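Local coordinates for protein citrate synthase (Pyrobaculum aerophilum, PDB 2IBP) that probably catalyses the condensation of oxaloacetate with acetyl-CoA and water to give citrate and free CoA in the tricarboxylic acid cycle, at residues Y62-Y67 and R73-R78; H108-L113 and A243-L248; A163-F168 and Y360-P365. All coordinates share one frame; numbering follows the deposited sequence. Where two conformers were deposited one is given.

Contact 1 of 3, residues Y62-Y67 and R73-R78; sequences YEEVSY and RLPTKR
Arg73 meets Tyr67 first through its backbone: carbonyl O lies at the ring edge, in plane, 3.3 Å from Tyr67 CD2. This oxygen is buried and has no polar partner in the model; the edge of the Tyr67 ring covers it. The Arg73 side chain runs beside the tyrosine in the same direction, with NH2 3.7 Å from Tyr67 OH; its salt bridge goes to Glu79. Leu74 starts out pointing away, though its CD2 comes back to within 4.3 Å of Glu64 CG. Residues 73-76 form most of the short connection of a helical hairpin between helices 62-71 and 77-90. Pro75 makes the main packing: CB sits over the centre of the Tyr67 ring, 3.5 Å from the centroid in a CH-pi contact, while CD reaches Glu64 CG at 3.9 Å. The ring lies under the proline because Tyr67 chi1 is -175°, CG trans to the backbone N. Replacing Tyr67 with alanine would probably open a gap beneath Pro75 and let the turn shift against the helix. Glu64 continues past Pro75 to Tyr403 and Arg409 of the second subunit. Thr76 N-caps the next helix, and Glu79 accepts from Thr76 N in return, as in a capping box.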
loop_
_atom_site.group_PDB
_atom_site.type_symbol
_atom_site.label_atom_id
_atom_site.label_comp_id
_atom_site.label_asym_id
_atom_site.label_seq_id
_atom_site.Cartn_x
_atom_site.Cartn_y
_atom_site.Cartn_z
ATOM N N TYR A 62 9.879 9.148 -23.509
ATOM C CA TYR A 62 9.697 8.696 -22.137
ATOM C C TYR A 62 11.036 8.509 -21.441
ATOM O O TYR A 62 11.155 8.789 -20.251
ATOM C CB TYR A 62 8.875 7.427 -22.044
ATOM C CG TYR A 62 8.573 7.056 -20.612
ATOM C CD1 TYR A 62 7.707 7.818 -19.848
ATOM C CD2 TYR A 62 9.164 5.964 -20.024
ATOM C CE1 TYR A 62 7.412 7.467 -18.533
ATOM C CE2 TYR A 62 8.843 5.580 -18.734
ATOM C CZ TYR A 62 7.966 6.339 -17.996
ATOM O OH TYR A 62 7.706 5.945 -16.701
ATOM N N GLU A 63 12.056 8.072 -22.173
ATOM C CA GLU A 63 13.367 7.928 -21.547
ATOM C C GLU A 63 13.818 9.266 -20.973
ATOM O O GLU A 63 14.207 9.351 -19.818
ATOM C CB GLU A 63 14.418 7.424 -22.536
ATOM C CG GLU A 63 14.220 5.970 -23.002
ATOM C CD GLU A 63 13.296 5.809 -24.210
ATOM O OE1 GLU A 63 12.428 6.676 -24.454
ATOM O OE2 GLU A 63 13.443 4.772 -24.903
ATOM N N GLU A 64 13.728 10.318 -21.768
ATOM C CA GLU A 64 14.171 11.636 -21.309
ATOM C C GLU A 64 13.266 12.230 -20.238
ATOM O O GLU A 64 13.732 12.829 -19.277
ATOM C CB GLU A 64 14.319 12.586 -22.492
ATOM C CG GLU A 64 14.969 13.896 -22.150
ATOM C CD GLU A 64 15.108 14.786 -23.363
ATOM O OE1 GLU A 64 14.068 15.244 -23.883
ATOM O OE2 GLU A 64 16.274 15.075 -23.752
ATOM N N VAL A 65 11.953 12.075 -20.407
ATOM C CA VAL A 65 11.012 12.591 -19.437
ATOM C C VAL A 65 11.154 11.852 -18.110
ATOM O O VAL A 65 11.042 12.464 -17.050
ATOM C CB VAL A 65 9.569 12.514 -19.972
ATOM C CG1 VAL A 65 8.556 12.702 -18.848
ATOM C CG2 VAL A 65 9.392 13.528 -21.091
ATOM N N SER A 66 11.379 10.544 -18.157
ATOM C CA SER A 66 11.544 9.781 -16.929
ATOM C C SER A 66 12.805 10.249 -16.201
ATOM O O SER A 66 12.820 10.393 -14.970
ATOM C CB SER A 66 11.520 8.265 -17.171
ATOM O OG SER A 66 12.598 7.794 -17.961
ATOM N N TYR A 67 13.866 10.519 -16.968
ATOM C CA TYR A 67 15.091 11.047 -16.369
ATOM C C TYR A 67 14.763 12.357 -15.659
ATOM O O TYR A 67 15.163 12.572 -14.523
ATOM C CB TYR A 67 16.158 11.305 -17.437
ATOM C CG TYR A 67 17.499 11.750 -16.876
ATOM C CD1 TYR A 67 18.546 10.849 -16.748
ATOM C CD2 TYR A 67 17.674 13.040 -16.390
ATOM C CE1 TYR A 67 19.757 11.223 -16.176
ATOM C CE2 TYR A 67 18.888 13.430 -15.825
ATOM C CZ TYR A 67 19.915 12.521 -15.728
ATOM O OH TYR A 67 21.128 12.915 -15.182
ATOM N N ARG A 73 15.990 17.381 -13.585
ATOM C CA ARG A 73 16.468 18.222 -14.669
ATOM C C ARG A 73 16.664 17.416 -15.938
ATOM O O ARG A 73 16.712 16.195 -15.910
ATOM C CB ARG A 73 17.800 18.858 -14.300
ATOM C CG ARG A 73 18.889 17.855 -14.087
ATOM C CD ARG A 73 20.191 18.546 -13.791
ATOM N NE ARG A 73 21.223 17.572 -13.479
ATOM C CZ ARG A 73 21.910 16.888 -14.387
ATOM N NH1 ARG A 73 21.671 17.055 -15.688
ATOM N NH2 ARG A 73 22.834 16.027 -13.984
ATOM N N LEU A 74 16.812 18.110 -17.055
ATOM C CA LEU A 74 17.052 17.435 -18.321
ATOM C C LEU A 74 18.474 16.889 -18.358
ATOM O O LEU A 74 19.405 17.543 -17.883
ATOM C CB LEU A 74 16.828 18.390 -19.497
ATOM C CG LEU A 74 15.390 18.856 -19.745
ATOM C CD1 LEU A 74 15.343 19.969 -20.790
ATOM C CD2 LEU A 74 14.507 17.682 -20.160
ATOM N N PRO A 75 18.648 15.691 -18.921
ATOM C CA PRO A 75 19.977 15.090 -18.984
ATOM C C PRO A 75 20.868 15.676 -20.079
ATOM O O PRO A 75 20.378 16.107 -21.119
ATOM C CB PRO A 75 19.672 13.630 -19.344
ATOM C CG PRO A 75 18.423 13.703 -20.147
ATOM C CD PRO A 75 17.619 14.804 -19.492
ATOM N N THR A 76 22.178 15.661 -19.859
ATOM C CA THR A 76 23.093 16.010 -20.938
ATOM C C THR A 76 23.111 14.801 -21.890
ATOM O O THR A 76 22.581 13.722 -21.567
ATOM C CB THR A 76 24.523 16.224 -20.421
ATOM O OG1 THR A 76 25.007 14.995 -19.869
ATOM C CG2 THR A 76 24.563 17.329 -19.368
ATOM N N LYS A 77 23.701 14.973 -23.066
ATOM C CA LYS A 77 23.803 13.879 -24.013
ATOM C C LYS A 77 24.400 12.633 -23.354
ATOM O O LYS A 77 23.860 11.521 -23.489
ATOM C CB LYS A 77 24.648 14.312 -25.214
ATOM C CG LYS A 77 24.835 13.248 -26.288
ATOM C CD LYS A 77 25.625 13.821 -27.466
ATOM C CE LYS A 77 25.826 12.800 -28.583
ATOM N NZ LYS A 77 26.687 11.665 -28.158
ATOM N N ARG A 78 25.501 12.808 -22.623
ATOM C CA ARG A 78 26.160 11.679 -21.994
ATOM C C ARG A 78 25.278 11.016 -20.945
ATOM O O ARG A 78 25.198 9.794 -20.872
ATOM C CB ARG A 78 27.508 12.090 -21.396
ATOM C CG ARG A 78 28.248 10.948 -20.706
ATOM C CD ARG A 78 29.763 11.158 -20.712
ATOM N NE ARG A 78 30.186 12.426 -20.115
ATOM C CZ ARG A 78 30.556 12.586 -18.845
ATOM N NH1 ARG A 78 30.541 11.561 -17.997
ATOM N NH2 ARG A 78 30.934 13.785 -18.415
#

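Contact 2 of 3, residues H108-L113 and A243-L248; sequences HPMFAL and ALKGPL
Lys245 reaches across to helix 109-123 with its whole side chain, touching Met110 first and Phe111 last. At the root, CB lies 4.1 Å from Met110 CE. That same methyl is 3.7 Å from the backbone N of Lys245 and 3.9 Å from Leu244 CG, because the methionine chain bends at chi2 and chi3 and folds its tip in against Leu244 and the backbone of Lys245. One atom further out, Lys245 CG rests on Met110 CB at 3.7 Å, and CD follows alongside the same carbon, the chain being extended this far. CE then arrives over the centre of the Phe111 ring, 3.5 Å from the centroid and 14° off the normal, a CH-pi contact on the ring face. Here the chain turns (chi4 -60°), which swings NZ outward from the ring axis: it is 4.1 Å from the centroid and 34° off the normal, an off-centre cation-pi contact. NZ therefore keeps part of the ring beneath it while making its salt bridge to Asp232 of the second subunit. The start of the receiving helix is fixed from within, His108 ND1 accepting from Met110 N at 3.0 Å as an N-cap bond, with the donor tilted out of the imidazole plane. Phe111 also packs on Ala118 of the second subunit, and Ala243 O accepts from Thr229 of that chain; the Lys245-Phe111 side thus borders the dimer interface of citrate synthase, while Met110 and Leu244 pack on helix 363-382 of their own chain.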
loop_
_atom_site.group_PDB
_atom_site.type_symbol
_atom_site.label_atom_id
_atom_site.label_comp_id
_atom_site.label_asym_id
_atom_site.label_seq_id
_atom_site.Cartn_x
_atom_site.Cartn_y
_atom_site.Cartn_z
ATOM N N HIS A 108 -5.852 -11.727 -12.988
ATOM C CA HIS A 108 -5.905 -10.381 -13.515
ATOM C C HIS A 108 -4.504 -9.793 -13.466
ATOM O O HIS A 108 -3.769 -10.004 -12.493
ATOM C CB HIS A 108 -6.868 -9.521 -12.701
ATOM C CG HIS A 108 -7.078 -8.154 -13.274
ATOM N ND1 HIS A 108 -6.191 -7.113 -13.065
ATOM C CD2 HIS A 108 -8.069 -7.655 -14.051
ATOM C CE1 HIS A 108 -6.625 -6.037 -13.693
ATOM N NE2 HIS A 108 -7.766 -6.336 -14.296
ATOM N N PRO A 109 -4.109 -9.062 -14.517
ATOM C CA PRO A 109 -2.746 -8.562 -14.551
ATOM C C PRO A 109 -2.321 -7.702 -13.376
ATOM O O PRO A 109 -1.148 -7.700 -13.043
ATOM C CB PRO A 109 -2.670 -7.768 -15.856
ATOM C CG PRO A 109 -4.032 -7.688 -16.386
ATOM C CD PRO A 109 -4.852 -8.743 -15.744
ATOM N N MET A 110 -3.232 -6.938 -12.778
ATOM C CA MET A 110 -2.827 -6.074 -11.665
ATOM C C MET A 110 -2.352 -6.871 -10.450
ATOM O O MET A 110 -1.445 -6.431 -9.747
ATOM C CB MET A 110 -3.899 -5.058 -11.301
ATOM C CG MET A 110 -4.096 -4.012 -12.385
ATOM S SD MET A 110 -2.677 -2.914 -12.583
ATOM C CE MET A 110 -2.920 -1.786 -11.217
ATOM N N PHE A 111 -2.899 -8.065 -10.240
ATOM C CA PHE A 111 -2.407 -8.919 -9.152
ATOM C C PHE A 111 -0.989 -9.378 -9.489
ATOM O O PHE A 111 -0.114 -9.451 -8.625
ATOM C CB PHE A 111 -3.299 -10.134 -8.961
ATOM C CG PHE A 111 -4.584 -9.835 -8.252
ATOM C CD1 PHE A 111 -4.577 -9.512 -6.902
ATOM C CD2 PHE A 111 -5.792 -9.984 -8.895
ATOM C CE1 PHE A 111 -5.757 -9.299 -6.216
ATOM C CE2 PHE A 111 -6.973 -9.753 -8.220
ATOM C CZ PHE A 111 -6.954 -9.412 -6.882
ATOM N N ALA A 112 -0.777 -9.730 -10.755
ATOM C CA ALA A 112 0.532 -10.164 -11.224
ATOM C C ALA A 112 1.537 -9.045 -11.055
ATOM O O ALA A 112 2.679 -9.304 -10.670
ATOM C CB ALA A 112 0.474 -10.611 -12.691
ATOM N N LEU A 113 1.142 -7.811 -11.380
ATOM C CA LEU A 113 2.044 -6.670 -11.207
ATOM C C LEU A 113 2.427 -6.527 -9.746
ATOM O O LEU A 113 3.604 -6.349 -9.434
ATOM C CB LEU A 113 1.434 -5.357 -11.681
ATOM C CG LEU A 113 1.779 -4.968 -13.118
ATOM C CD1 LEU A 113 1.240 -5.988 -14.120
ATOM C CD2 LEU A 113 1.234 -3.578 -13.396
ATOM N N ALA A 243 -3.282 0.196 -4.929
ATOM C CA ALA A 243 -4.268 1.271 -4.900
ATOM C C ALA A 243 -4.795 1.549 -6.302
ATOM O O ALA A 243 -5.992 1.777 -6.504
ATOM C CB ALA A 243 -3.653 2.547 -4.302
ATOM N N LEU A 244 -3.881 1.578 -7.263
ATOM C CA LEU A 244 -4.225 1.891 -8.643
ATOM C C LEU A 244 -5.281 0.939 -9.209
ATOM O O LEU A 244 -6.061 1.303 -10.076
ATOM C CB LEU A 244 -2.962 1.828 -9.495
ATOM C CG LEU A 244 -3.180 2.090 -10.974
ATOM C CD1 LEU A 244 -3.735 3.472 -11.155
ATOM C CD2 LEU A 244 -1.871 1.946 -11.724
ATOM N N LYS A 245 -5.275 -0.291 -8.723
ATOM C CA LYS A 245 -6.163 -1.344 -9.182
ATOM C C LYS A 245 -7.640 -1.055 -8.900
ATOM O O LYS A 245 -8.518 -1.617 -9.565
ATOM C CB LYS A 245 -5.753 -2.605 -8.416
ATOM C CG LYS A 245 -6.375 -3.878 -8.816
ATOM C CD LYS A 245 -5.724 -4.980 -7.994
ATOM C CE LYS A 245 -6.454 -6.259 -8.166
ATOM N NZ LYS A 245 -7.850 -6.091 -7.711
ATOM N N GLY A 246 -7.913 -0.195 -7.917
ATOM C CA GLY A 246 -9.283 0.089 -7.478
ATOM C C GLY A 246 -10.056 0.847 -8.530
ATOM O O GLY A 246 -9.497 1.711 -9.204
ATOM N N PRO A 247 -11.355 0.553 -8.663
ATOM C CA PRO A 247 -12.147 1.198 -9.725
ATOM C C PRO A 247 -12.309 2.713 -9.597
ATOM O O PRO A 247 -12.691 3.372 -10.577
ATOM C CB PRO A 247 -13.508 0.488 -9.624
ATOM C CG PRO A 247 -13.546 -0.077 -8.248
ATOM C CD PRO A 247 -12.135 -0.451 -7.920
ATOM N N LEU A 248 -12.050 3.270 -8.418
ATOM C CA LEU A 248 -12.126 4.704 -8.235
ATOM C C LEU A 248 -10.836 5.404 -8.689
ATOM O O LEU A 248 -10.759 6.638 -8.675
ATOM C CB LEU A 248 -12.440 5.072 -6.786
ATOM C CG LEU A 248 -13.740 4.509 -6.233
ATOM C CD1 LEU A 248 -13.967 5.111 -4.823
ATOM C CD2 LEU A 248 -14.887 4.860 -7.169
#

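Contact 3 of 3, residues A163-F168 and Y360-P365; sequences AYHYRF and YEYFTP. With ACT (acetate ion), chain C.
An aromatic cluster of His165, Tyr166 and Tyr362 joins the C-terminal part of the long helix 141-169 to the turn leading into helix 363-382, inside the largely helical citrate synthase fold. Tyr362 supplies most of the contact, its ring reaching across to helix 141-169, where OH and one face meet different partners. OH lies at the edge of the imidazole, near its plane, and makes a short hydrogen bond of 2.6 Å with His165 ND1. His165 chi1 of -173° sends the ring toward Tyr362, and its turn about chi2 presents ND1 to the hydroxyl, while NE2 bonds to Leu104 O; gripped at both nitrogens, the imidazole is held against rotation. Tyr166 comes over the face of Tyr362 edge-on, in a T-shaped pair with the planes at 89° and centroids 5.5 Å apart. Its CD1 is 3.8 Å from Tyr362 CE2, and its CB lies over the same ring, 4.2 Å from the centroid. Pro109 packs on both Tyr362 and His165. At the start of the turn an acetate, probably from the crystallisation liquor, lays its CH3 over the Tyr360 ring and takes a nearly straight 2.9 Å hydrogen bond from Tyr360 N to its O atom.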
loop_
_atom_site.group_PDB
_atom_site.type_symbol
_atom_site.label_atom_id
_atom_site.label_comp_id
_atom_site.label_asym_id
_atom_site.label_seq_id
_atom_site.Cartn_x
_atom_site.Cartn_y
_atom_site.Cartn_z
ATOM N N ALA A 163 4.140 -7.131 -20.149
ATOM C CA ALA A 163 4.220 -7.913 -21.375
ATOM C C ALA A 163 4.336 -9.413 -21.113
ATOM O O ALA A 163 3.669 -10.216 -21.777
ATOM C CB ALA A 163 5.385 -7.436 -22.238
ATOM N N TYR A 164 5.148 -9.810 -20.122
ATOM C CA TYR A 164 5.310 -11.229 -19.822
ATOM C C TYR A 164 3.991 -11.817 -19.347
ATOM O O TYR A 164 3.601 -12.894 -19.760
ATOM C CB TYR A 164 6.361 -11.440 -18.747
ATOM C CG TYR A 164 7.796 -11.393 -19.220
ATOM C CD1 TYR A 164 8.132 -10.850 -20.448
ATOM C CD2 TYR A 164 8.834 -11.785 -18.376
ATOM C CE1 TYR A 164 9.457 -10.807 -20.882
ATOM C CE2 TYR A 164 10.161 -11.709 -18.787
ATOM C CZ TYR A 164 10.462 -11.203 -20.041
ATOM O OH TYR A 164 11.780 -11.086 -20.461
ATOM N N HIS A 165 3.268 -11.049 -18.545
ATOM C CA HIS A 165 1.979 -11.526 -18.098
ATOM C C HIS A 165 1.046 -11.682 -19.289
ATOM O O HIS A 165 0.340 -12.694 -19.412
ATOM C CB HIS A 165 1.360 -10.598 -17.087
ATOM C CG HIS A 165 0.117 -11.154 -16.491
ATOM N ND1 HIS A 165 -1.121 -10.938 -17.048
ATOM C CD2 HIS A 165 -0.066 -12.046 -15.488
ATOM C CE1 HIS A 165 -2.029 -11.610 -16.362
ATOM N NE2 HIS A 165 -1.415 -12.295 -15.414
ATOM N N TYR A 166 1.032 -10.684 -20.169
ATOM C CA TYR A 166 0.184 -10.760 -21.359
ATOM C C TYR A 166 0.472 -12.040 -22.132
ATOM O O TYR A 166 -0.438 -12.790 -22.459
ATOM C CB TYR A 166 0.338 -9.540 -22.244
ATOM C CG TYR A 166 -0.367 -9.700 -23.563
ATOM C CD1 TYR A 166 -1.748 -9.670 -23.628
ATOM C CD2 TYR A 166 0.346 -9.962 -24.728
ATOM C CE1 TYR A 166 -2.405 -9.877 -24.824
ATOM C CE2 TYR A 166 -0.299 -10.121 -25.934
ATOM C CZ TYR A 166 -1.671 -10.110 -25.972
ATOM O OH TYR A 166 -2.311 -10.295 -27.189
ATOM N N ARG A 167 1.741 -12.275 -22.431
ATOM C CA ARG A 167 2.149 -13.461 -23.176
ATOM C C ARG A 167 1.717 -14.736 -22.469
ATOM O O ARG A 167 1.124 -15.614 -23.082
ATOM C CB ARG A 167 3.662 -13.463 -23.365
ATOM C CG ARG A 167 4.193 -12.265 -24.120
ATOM C CD ARG A 167 3.775 -12.238 -25.568
ATOM N NE ARG A 167 4.321 -13.364 -26.332
ATOM C CZ ARG A 167 4.171 -13.476 -27.647
ATOM N NH1 ARG A 167 3.525 -12.536 -28.325
ATOM N NH2 ARG A 167 4.678 -14.514 -28.276
ATOM N N PHE A 168 2.053 -14.860 -21.187
ATOM C CA PHE A 168 1.663 -16.043 -20.445
ATOM C C PHE A 168 0.153 -16.213 -20.371
ATOM O O PHE A 168 -0.337 -17.340 -20.407
ATOM C CB PHE A 168 2.232 -16.059 -19.032
ATOM C CG PHE A 168 3.714 -16.265 -18.957
ATOM C CD1 PHE A 168 4.334 -17.281 -19.659
ATOM C CD2 PHE A 168 4.443 -15.601 -17.997
ATOM C CE1 PHE A 168 5.691 -17.522 -19.509
ATOM C CE2 PHE A 168 5.804 -15.825 -17.848
ATOM C CZ PHE A 168 6.415 -16.816 -18.575
ATOM N N TYR A 360 -8.397 -4.734 -22.707
ATOM C CA TYR A 360 -8.816 -3.739 -21.732
ATOM C C TYR A 360 -8.114 -3.888 -20.388
ATOM O O TYR A 360 -7.786 -2.882 -19.737
ATOM C CB TYR A 360 -10.307 -3.876 -21.444
ATOM C CG TYR A 360 -11.211 -3.509 -22.587
ATOM C CD1 TYR A 360 -11.174 -2.235 -23.132
ATOM C CD2 TYR A 360 -12.215 -4.368 -22.993
ATOM C CE1 TYR A 360 -12.065 -1.855 -24.126
ATOM C CE2 TYR A 360 -13.109 -3.999 -23.992
ATOM C CZ TYR A 360 -13.034 -2.743 -24.546
ATOM O OH TYR A 360 -13.912 -2.371 -25.551
ATOM N N GLU A 361 -7.960 -5.124 -19.937
ATOM C CA GLU A 361 -7.375 -5.388 -18.630
ATOM C C GLU A 361 -5.910 -4.962 -18.529
ATOM O O GLU A 361 -5.362 -4.915 -17.430
ATOM C CB GLU A 361 -7.551 -6.852 -18.225
ATOM C CG GLU A 361 -6.898 -7.886 -19.139
ATOM C CD GLU A 361 -7.758 -8.350 -20.326
ATOM O OE1 GLU A 361 -8.781 -7.718 -20.680
ATOM O OE2 GLU A 361 -7.385 -9.394 -20.909
ATOM N N TYR A 362 -5.298 -4.639 -19.670
ATOM C CA TYR A 362 -3.904 -4.146 -19.683
ATOM C C TYR A 362 -3.823 -2.622 -19.727
ATOM O O TYR A 362 -2.738 -2.053 -19.648
ATOM C CB TYR A 362 -3.064 -4.800 -20.779
ATOM C CG TYR A 362 -2.802 -6.254 -20.479
ATOM C CD1 TYR A 362 -1.727 -6.638 -19.667
ATOM C CD2 TYR A 362 -3.721 -7.227 -20.828
ATOM C CE1 TYR A 362 -1.539 -7.938 -19.311
ATOM C CE2 TYR A 362 -3.555 -8.535 -20.448
ATOM C CZ TYR A 362 -2.474 -8.891 -19.659
ATOM O OH TYR A 362 -2.309 -10.203 -19.266
ATOM N N PHE A 363 -4.963 -1.940 -19.818
ATOM C CA PHE A 363 -4.962 -0.473 -19.853
ATOM C C PHE A 363 -4.362 0.103 -18.575
ATOM O O PHE A 363 -3.487 0.984 -18.625
ATOM C CB PHE A 363 -6.390 0.081 -20.028
ATOM C CG PHE A 363 -6.929 -0.011 -21.439
ATOM C CD1 PHE A 363 -6.469 -0.970 -22.336
ATOM C CD2 PHE A 363 -8.026 0.769 -21.811
ATOM C CE1 PHE A 363 -7.012 -1.067 -23.624
ATOM C CE2 PHE A 363 -8.562 0.668 -23.087
ATOM C CZ PHE A 363 -8.054 -0.246 -23.983
ATOM N N THR A 364 -4.847 -0.358 -17.425
ATOM C CA THR A 364 -4.336 0.160 -16.148
ATOM C C THR A 364 -2.882 -0.252 -15.911
ATOM O O THR A 364 -2.087 0.574 -15.477
ATOM C CB THR A 364 -5.275 -0.155 -14.995
ATOM O OG1 THR A 364 -6.553 0.440 -15.291
ATOM C CG2 THR A 364 -4.721 0.448 -13.698
ATOM N N PRO A 365 -2.514 -1.503 -16.243
ATOM C CA PRO A 365 -1.096 -1.843 -16.192
ATOM C C PRO A 365 -0.210 -0.884 -17.003
ATOM O O PRO A 365 0.873 -0.513 -16.556
ATOM C CB PRO A 365 -1.066 -3.257 -16.748
ATOM C CG PRO A 365 -2.337 -3.843 -16.203
ATOM C CD PRO A 365 -3.348 -2.725 -16.305
HETATM C C ACT C . -10.641 -6.239 -25.283
HETATM O O ACT C . -10.080 -6.549 -24.201
HETATM O OXT ACT C . -11.577 -6.985 -25.657
HETATM C CH3 ACT C . -10.236 -5.034 -26.086
#

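Overall arrangement
From the N terminus, contact 1 comes first and is the most local: it closes over just five intervening residues, four of them the last turn of helix 62-71, before either of the others begins. Contact 2 then opens at 108-113 and contact 3 at 163-168; contact 2 closes at 243-248 and contact 3 at 360-365, so these two long loops cross instead of nesting. They also touch, Ala112 packing on His165 and Leu244 on Thr364, which ties helices 109-123, 141-169, 233-244 and 363-382 into one packed unit. Contact 1 stands apart, its centre about 29 Å from that of contact 2, yet both reach the second subunit, whereas contact 3 stays within its own chain.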